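Protein LST4 (Kluyveromyces lactis, PDB 4ZY8) is probably required for Golgi-to-plasma-membrane protein trafficking and involved in extracellular amino acid uptake; this chain is its longin domain. Local coordinates at residues R12-E18 / R95-C101; Y28-L32 / L140-W144; T127-Y131 / C149-V155. The contacts are given in a common frame with arbitrary orientation. Residue numbers count along the deposited sequence, not the author numbering.

Contact 1 (R12-E18 / R95-C101); sequences RLIISQE and RIAISCC
In the central antiparallel sheet of this longin domain, extended strands 95-101 and 12-17 run side by side, axes 4.6 Å apart at 171°. Arg95 (chi1 m, chi3 m) meets the Glu18 carboxylate in a two-pronged salt bridge, NE to OE1 3.1 Å and NH2 to OE2 a very short 2.4 Å; Glu18 N donates to Arg95 O (2.8 Å). Ile96-Gln17 is a non-hydrogen-bonded pair (CA-CA 4.2 Å). Ala97-Ser16 is hydrogen-bonded, Ala97 N to Ser16 O 2.7 Å and Ser16 N to Ala97 O 3.0 Å. Ile98, non-hydrogen-bonded with Ile15, belongs with Leu13 (Ile98 CG2 to Leu13 CD1 4.0 Å) to the apolar face receiving helices 114-134 and 150-166. Ser99-Ile14 is hydrogen-bonded both ways (Ile14 N to Ser99 O 2.8 Å); Ser99 OG, hydrogen-bonded to Thr83 OG1, lies on the helix 47-55 face. Cys100-Leu13 is non-hydrogen-bonded, Cys101-Arg12 reciprocally hydrogen-bonded (Cys101 N to Arg12 O 2.8 Å). A water bridges Ile14 O (2.8 Å), Ser16 OG (2.9 Å) and Ser99 OG (2.7 Å).

Contact 2 (Y28-L32 / L140-W144); sequences YQVVL and LPHDW
A classic beta bulge interrupts the edge strand of the longin sheet exactly where an irregular loop packs against it: Val31 and Leu32 both face Ile15 of strand 12-17, and Val31 drops to phi/psi -92/-42 between extended Val30 and Leu32. The partner, 140-144, has no helix or strand and belongs to the connection between helices 114-134 and 150-166. Leu140 and Pro141 are extended (psi near 150°), whereas His142 turns the chain at -103/1. No hydrogen bond joins the two segments, so the contact rests on packing. The closest CA pair is Val31 with His142, 4.6 Å. Val31, chi1 t, is the centre: its CG2 lies 3.6 Å from Leu140 CB, and its CG1 3.2 Å from Pro141 O. Leu140 (chi1 m, chi2 t) points its CA-to-CB bond toward the strand, and Leu140 N is hydrogen-bonded to OE1 of Gln17 in strand 12-17. Before the bulge, Gln29 (chi1 t) directs its CA-to-CB bond toward the loop; its OE1, 3.7 Å from Leu140 O, a fellow acceptor, is buried without a polar partner. At the far end of the loop Trp144, chi1 p and chi2 -92°, sets its indole against Leu32 and also touches Val152 and Ala153 of helix 150-166. Leu32 CD1 approaches Trp144 CZ2 to 3.7 Å, while Val31 O lies 3.2 Å from Trp144 CD1.

Contact 3 (T127-Y131 / C149-V155); sequences TLLKY and CIEVAAV
Two helices of the longin domain lie side by side and antiparallel, segment 127-131 of helix 114-134 against segment 150-155 of helix 150-166, with local axes 8.9 Å apart at 174°. Thr127 and Glu151 bring the backbones closest, CA to CA 5.8 Å. Thr127, chi1 m, pushes its methyl into the shallow hollow formed by Glu151, Ala154 and Val155: CG2 lies 3.3 Å from Glu151 O, 4.2 Å from Ala154 CB and 4.3 Å from Val155 CG2. The small Ala154 leaves room for this bump. One residue on, Leu128 (chi1 m, chi2 t) sets CD2 between two valines, 4.2 Å from Val152 CG2 and 3.9 Å from Val155 CG2; both valines have chi1 t. A turn later the Tyr131 ring, chi1 t and chi2 90°, fills the space beside the start of the second helix. Its CD1 is 3.8 Å from Cys149 SG, which sits 4.4 Å from the Tyr131 ring centroid in an oblique sulfur-aromatic contact. Cys149 is also the N-cap, its SG accepting a weak bond from Val152 N at 3.6 Å. Glu151, chi1 m and chi2 p, brings OE1 to the Tyr131 ring edge, 3.7 Å from CD1, while OE2 forms a salt bridge with Lys134. The helix pair rests on the sheet, where Leu128 and Val155 both touch Ile15 of strand 12-17, and the loop residues Leu140 and Pro141 pack on Tyr131.

From the N terminus, strand 12-17 comes first and waits for strand 95-101, so contact 1 closes a long loop that includes helix 47-55 and three strands. Segment 28-32 leaves from within that loop, and contact 2 reaches forward to 140-144; contacts 1 and 2 therefore cross. Contact 3 opens only after contact 1 has closed and joins the last two long helices across the connection containing 140-144, so it crosses contact 2. Ile98 packs on Leu128 and Ile15 on Val152, which seats the helix pair of contact 3 on the sheet of contact 1. Contact 2 ties the edge strand to the interhelical connection, where Trp144 O lies 2.9 Å from Cys149 N.

Contact 1 (R12-E18 / R95-C101)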
# COMPACT_ATOMS: atom_id res chain seq x y z
N ARG A 12 9.54 0.29 3.11
CA ARG A 12 8.63 0.97 4.01
C ARG A 12 7.19 0.70 3.57
O ARG A 12 6.81 0.99 2.43
CB ARG A 12 8.93 2.47 4.04
CG ARG A 12 8.02 3.28 4.94
CD ARG A 12 8.38 4.77 4.91
NE ARG A 12 7.50 5.55 5.78
CZ ARG A 12 7.49 6.88 5.83
NH1 ARG A 12 8.30 7.59 5.05
NH2 ARG A 12 6.66 7.51 6.65
N LEU A 13 6.40 0.15 4.48
CA LEU A 13 5.01 -0.18 4.18
C LEU A 13 4.08 0.81 4.86
O LEU A 13 4.11 0.95 6.09
CB LEU A 13 4.69 -1.61 4.63
CG LEU A 13 3.24 -2.09 4.52
CD1 LEU A 13 2.79 -2.17 3.04
CD2 LEU A 13 3.02 -3.42 5.24
N ILE A 14 3.26 1.49 4.10
CA ILE A 14 2.24 2.35 4.64
C ILE A 14 0.84 1.89 4.29
O ILE A 14 0.52 1.77 3.16
CB ILE A 14 2.42 3.76 4.13
CG1 ILE A 14 3.80 4.23 4.45
CG2 ILE A 14 1.44 4.69 4.77
CD1 ILE A 14 4.55 4.61 3.21
N ILE A 15 -0.00 1.67 5.29
CA ILE A 15 -1.42 1.43 5.04
C ILE A 15 -2.12 2.70 5.48
O ILE A 15 -1.96 3.13 6.62
CB ILE A 15 -1.95 0.21 5.80
CG1 ILE A 15 -1.17 -1.05 5.39
CG2 ILE A 15 -3.45 0.03 5.56
CD1 ILE A 15 -1.53 -2.27 6.23
N SER A 16 -2.86 3.33 4.57
CA SER A 16 -3.55 4.57 4.89
C SER A 16 -4.92 4.60 4.26
O SER A 16 -5.21 3.78 3.37
CB SER A 16 -2.73 5.78 4.44
OG SER A 16 -2.43 5.73 3.04
N GLN A 17 -5.76 5.53 4.72
CA GLN A 17 -7.08 5.71 4.10
C GLN A 17 -7.64 7.15 4.13
O GLN A 17 -7.24 7.96 4.96
CB GLN A 17 -8.06 4.74 4.75
CG GLN A 17 -8.35 5.01 6.19
CD GLN A 17 -9.45 4.11 6.73
OE1 GLN A 17 -9.26 3.42 7.73
NE2 GLN A 17 -10.62 4.14 6.10
N GLU A 18 -8.56 7.45 3.20
CA GLU A 18 -9.29 8.72 3.18
C GLU A 18 -10.45 8.73 4.16
O GLU A 18 -11.02 7.69 4.47
CB GLU A 18 -9.85 9.03 1.79
CG GLU A 18 -8.83 9.40 0.72
CD GLU A 18 -9.49 9.62 -0.65
OE1 GLU A 18 -10.52 8.94 -0.94
OE2 GLU A 18 -8.99 10.46 -1.42
N ARG A 95 -11.19 5.98 -0.14
CA ARG A 95 -10.19 5.04 -0.62
C ARG A 95 -9.27 4.54 0.51
O ARG A 95 -9.01 5.25 1.49
CB ARG A 95 -9.34 5.70 -1.71
CG ARG A 95 -10.10 5.97 -3.00
CD ARG A 95 -9.27 6.75 -4.00
NE ARG A 95 -8.91 8.06 -3.47
CZ ARG A 95 -8.04 8.88 -4.04
NH1 ARG A 95 -7.44 8.51 -5.17
NH2 ARG A 95 -7.78 10.06 -3.50
N ILE A 96 -8.86 3.28 0.39
CA ILE A 96 -7.83 2.72 1.24
C ILE A 96 -6.61 2.45 0.37
O ILE A 96 -6.74 1.97 -0.75
CB ILE A 96 -8.27 1.42 1.92
CG1 ILE A 96 -9.42 1.67 2.89
CG2 ILE A 96 -7.11 0.78 2.65
CD1 ILE A 96 -9.92 0.40 3.56
N ALA A 97 -5.42 2.73 0.90
CA ALA A 97 -4.21 2.48 0.14
C ALA A 97 -3.23 1.58 0.90
O ALA A 97 -3.04 1.69 2.12
CB ALA A 97 -3.53 3.79 -0.22
N ILE A 98 -2.64 0.67 0.14
CA ILE A 98 -1.53 -0.14 0.62
C ILE A 98 -0.33 0.26 -0.22
O ILE A 98 -0.29 -0.04 -1.42
CB ILE A 98 -1.81 -1.64 0.49
CG1 ILE A 98 -3.11 -1.99 1.21
CG2 ILE A 98 -0.61 -2.45 1.03
CD1 ILE A 98 -3.55 -3.38 1.03
N SER A 99 0.62 0.97 0.38
CA SER A 99 1.75 1.54 -0.38
C SER A 99 3.09 1.06 0.13
O SER A 99 3.31 0.94 1.34
CB SER A 99 1.73 3.07 -0.33
OG SER A 99 0.50 3.63 -0.76
N CYS A 100 4.04 0.88 -0.77
CA CYS A 100 5.33 0.37 -0.37
C CYS A 100 6.47 1.13 -1.05
O CYS A 100 6.44 1.32 -2.27
CB CYS A 100 5.42 -1.13 -0.67
SG CYS A 100 6.93 -1.92 -0.03
N CYS A 101 7.45 1.57 -0.26
CA CYS A 101 8.66 2.19 -0.80
C CYS A 101 9.79 1.17 -0.86
O CYS A 101 10.05 0.48 0.12
CB CYS A 101 9.12 3.38 0.05
SG CYS A 101 7.85 4.58 0.46
O HOH W 1 -0.60 3.92 1.74

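Contact 2 (Y28-L32 / L140-W144)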
# COMPACT_ATOMS: atom_id res chain seq x y z
N TYR A 28 -6.99 12.30 5.51
CA TYR A 28 -6.23 11.05 5.44
C TYR A 28 -5.68 10.60 6.80
O TYR A 28 -5.19 11.41 7.59
CB TYR A 28 -5.10 11.20 4.43
N GLN A 29 -5.75 9.31 7.07
CA GLN A 29 -5.29 8.70 8.29
C GLN A 29 -4.25 7.59 8.02
O GLN A 29 -4.48 6.74 7.20
CB GLN A 29 -6.48 8.09 8.99
CG GLN A 29 -6.27 7.78 10.45
CD GLN A 29 -7.03 6.55 10.93
OE1 GLN A 29 -7.50 5.75 10.14
NE2 GLN A 29 -7.14 6.41 12.23
N VAL A 30 -3.12 7.58 8.73
CA VAL A 30 -2.16 6.50 8.61
C VAL A 30 -2.45 5.38 9.62
O VAL A 30 -2.45 5.61 10.83
CB VAL A 30 -0.74 7.01 8.81
CG1 VAL A 30 0.25 5.85 8.75
CG2 VAL A 30 -0.40 8.03 7.73
N VAL A 31 -2.68 4.18 9.10
CA VAL A 31 -3.07 3.01 9.88
C VAL A 31 -1.84 2.22 10.31
O VAL A 31 -1.75 1.71 11.43
CB VAL A 31 -4.01 2.10 9.08
CG1 VAL A 31 -4.28 0.79 9.82
CG2 VAL A 31 -5.33 2.83 8.78
N LEU A 32 -0.90 2.09 9.38
CA LEU A 32 0.37 1.42 9.65
C LEU A 32 1.47 2.15 8.92
O LEU A 32 1.30 2.55 7.77
CB LEU A 32 0.32 -0.06 9.23
CG LEU A 32 1.64 -0.84 9.38
CD1 LEU A 32 1.37 -2.27 9.80
CD2 LEU A 32 2.40 -0.85 8.07
N LEU A 140 -10.44 1.58 9.41
CA LEU A 140 -9.39 0.77 10.00
C LEU A 140 -8.98 1.43 11.31
O LEU A 140 -9.06 2.65 11.44
CB LEU A 140 -8.19 0.67 9.04
CG LEU A 140 -8.48 -0.09 7.74
CD1 LEU A 140 -7.35 0.06 6.69
CD2 LEU A 140 -8.75 -1.56 8.06
N PRO A 141 -8.49 0.64 12.27
CA PRO A 141 -7.99 1.22 13.53
C PRO A 141 -6.69 1.99 13.28
O PRO A 141 -5.97 1.62 12.38
CB PRO A 141 -7.76 -0.01 14.41
CG PRO A 141 -7.47 -1.10 13.43
CD PRO A 141 -8.34 -0.83 12.24
N HIS A 142 -6.38 3.02 14.06
CA HIS A 142 -5.06 3.64 13.93
C HIS A 142 -4.15 3.20 15.07
O HIS A 142 -3.01 3.64 15.16
CB HIS A 142 -5.15 5.16 13.88
CG HIS A 142 -5.79 5.77 15.09
ND1 HIS A 142 -5.12 5.92 16.29
CD2 HIS A 142 -7.04 6.25 15.29
CE1 HIS A 142 -5.93 6.47 17.17
NE2 HIS A 142 -7.10 6.68 16.59
N ASP A 143 -4.69 2.35 15.93
CA ASP A 143 -3.96 1.76 17.05
C ASP A 143 -4.14 0.25 17.00
O ASP A 143 -4.64 -0.37 17.94
CB ASP A 143 -4.48 2.32 18.38
N TRP A 144 -3.72 -0.30 15.86
CA TRP A 144 -3.92 -1.68 15.48
C TRP A 144 -3.21 -2.61 16.37
O TRP A 144 -3.78 -3.55 16.87
CB TRP A 144 -3.48 -1.90 14.05
CG TRP A 144 -2.05 -1.86 13.78
CD1 TRP A 144 -1.32 -0.79 13.42
CD2 TRP A 144 -1.16 -2.96 13.79
NE1 TRP A 144 -0.03 -1.14 13.20
CE2 TRP A 144 0.10 -2.47 13.43
CE3 TRP A 144 -1.31 -4.30 14.06
CZ2 TRP A 144 1.20 -3.28 13.37
CZ3 TRP A 144 -0.21 -5.10 13.99
CH2 TRP A 144 1.02 -4.59 13.64

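Contact 3 (T127-Y131 / C149-V155)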
# COMPACT_ATOMS: atom_id res chain seq x y z
N THR A 127 -8.04 -8.94 2.81
CA THR A 127 -7.88 -9.06 4.26
C THR A 127 -8.40 -7.81 5.00
O THR A 127 -9.15 -7.90 5.99
CB THR A 127 -6.41 -9.32 4.62
OG1 THR A 127 -6.01 -10.59 4.08
CG2 THR A 127 -6.21 -9.35 6.15
N LEU A 128 -8.02 -6.65 4.49
CA LEU A 128 -8.45 -5.38 5.07
C LEU A 128 -9.97 -5.19 4.89
O LEU A 128 -10.65 -4.67 5.77
CB LEU A 128 -7.68 -4.23 4.46
CG LEU A 128 -6.17 -4.22 4.75
CD1 LEU A 128 -5.48 -3.01 4.11
CD2 LEU A 128 -5.84 -4.29 6.25
N LEU A 129 -10.50 -5.62 3.74
CA LEU A 129 -11.95 -5.52 3.51
C LEU A 129 -12.74 -6.40 4.47
O LEU A 129 -13.80 -6.00 4.94
CB LEU A 129 -12.30 -5.89 2.06
CG LEU A 129 -11.85 -4.85 1.02
CD1 LEU A 129 -12.15 -5.33 -0.41
CD2 LEU A 129 -12.52 -3.50 1.33
N LYS A 130 -12.21 -7.57 4.79
CA LYS A 130 -12.86 -8.46 5.75
C LYS A 130 -12.89 -7.88 7.16
O LYS A 130 -13.83 -8.15 7.92
CB LYS A 130 -12.19 -9.83 5.75
CG LYS A 130 -12.59 -10.67 4.55
CD LYS A 130 -14.01 -11.20 4.74
CE LYS A 130 -14.44 -12.06 3.56
NZ LYS A 130 -15.94 -12.18 3.51
N TYR A 131 -11.87 -7.12 7.53
CA TYR A 131 -11.85 -6.41 8.79
C TYR A 131 -13.01 -5.45 8.85
O TYR A 131 -13.69 -5.37 9.83
CB TYR A 131 -10.54 -5.65 9.02
CG TYR A 131 -10.62 -4.74 10.21
CD1 TYR A 131 -10.28 -5.17 11.46
CD2 TYR A 131 -11.15 -3.49 10.09
CE1 TYR A 131 -10.40 -4.35 12.55
CE2 TYR A 131 -11.26 -2.66 11.16
CZ TYR A 131 -10.88 -3.10 12.38
OH TYR A 131 -11.00 -2.29 13.44
N CYS A 149 -4.79 -6.09 15.99
CA CYS A 149 -5.53 -6.33 14.76
C CYS A 149 -4.85 -7.33 13.87
O CYS A 149 -3.91 -7.01 13.23
CB CYS A 149 -5.71 -5.01 14.02
SG CYS A 149 -6.65 -5.09 12.51
N ILE A 150 -5.34 -8.55 13.85
CA ILE A 150 -4.64 -9.59 13.10
C ILE A 150 -4.67 -9.32 11.58
O ILE A 150 -3.73 -9.69 10.88
CB ILE A 150 -5.20 -11.00 13.40
CG1 ILE A 150 -6.61 -11.18 12.86
CG2 ILE A 150 -5.12 -11.27 14.91
CD1 ILE A 150 -7.07 -12.63 12.88
N GLU A 151 -5.71 -8.65 11.10
CA GLU A 151 -5.84 -8.39 9.66
C GLU A 151 -4.72 -7.45 9.18
O GLU A 151 -4.13 -7.69 8.13
CB GLU A 151 -7.21 -7.79 9.31
CG GLU A 151 -8.37 -8.79 9.44
CD GLU A 151 -8.96 -8.84 10.85
OE1 GLU A 151 -8.31 -8.33 11.78
OE2 GLU A 151 -10.08 -9.36 11.02
N VAL A 152 -4.41 -6.41 9.95
CA VAL A 152 -3.31 -5.53 9.60
C VAL A 152 -1.95 -6.24 9.73
O VAL A 152 -1.06 -6.06 8.89
CB VAL A 152 -3.30 -4.25 10.47
CG1 VAL A 152 -2.04 -3.43 10.22
CG2 VAL A 152 -4.53 -3.41 10.18
N ALA A 153 -1.78 -7.03 10.79
CA ALA A 153 -0.55 -7.79 10.95
C ALA A 153 -0.36 -8.79 9.80
O ALA A 153 0.76 -9.00 9.34
CB ALA A 153 -0.54 -8.52 12.28
N ALA A 154 -1.45 -9.40 9.34
CA ALA A 154 -1.37 -10.36 8.24
C ALA A 154 -0.84 -9.68 6.96
O ALA A 154 -0.07 -10.29 6.21
CB ALA A 154 -2.74 -10.99 7.97
N VAL A 155 -1.26 -8.44 6.71
CA VAL A 155 -0.76 -7.69 5.56
C VAL A 155 0.75 -7.41 5.67
O VAL A 155 1.51 -7.56 4.70
CB VAL A 155 -1.52 -6.39 5.36
CG1 VAL A 155 -0.85 -5.56 4.24
CG2 VAL A 155 -2.99 -6.71 5.00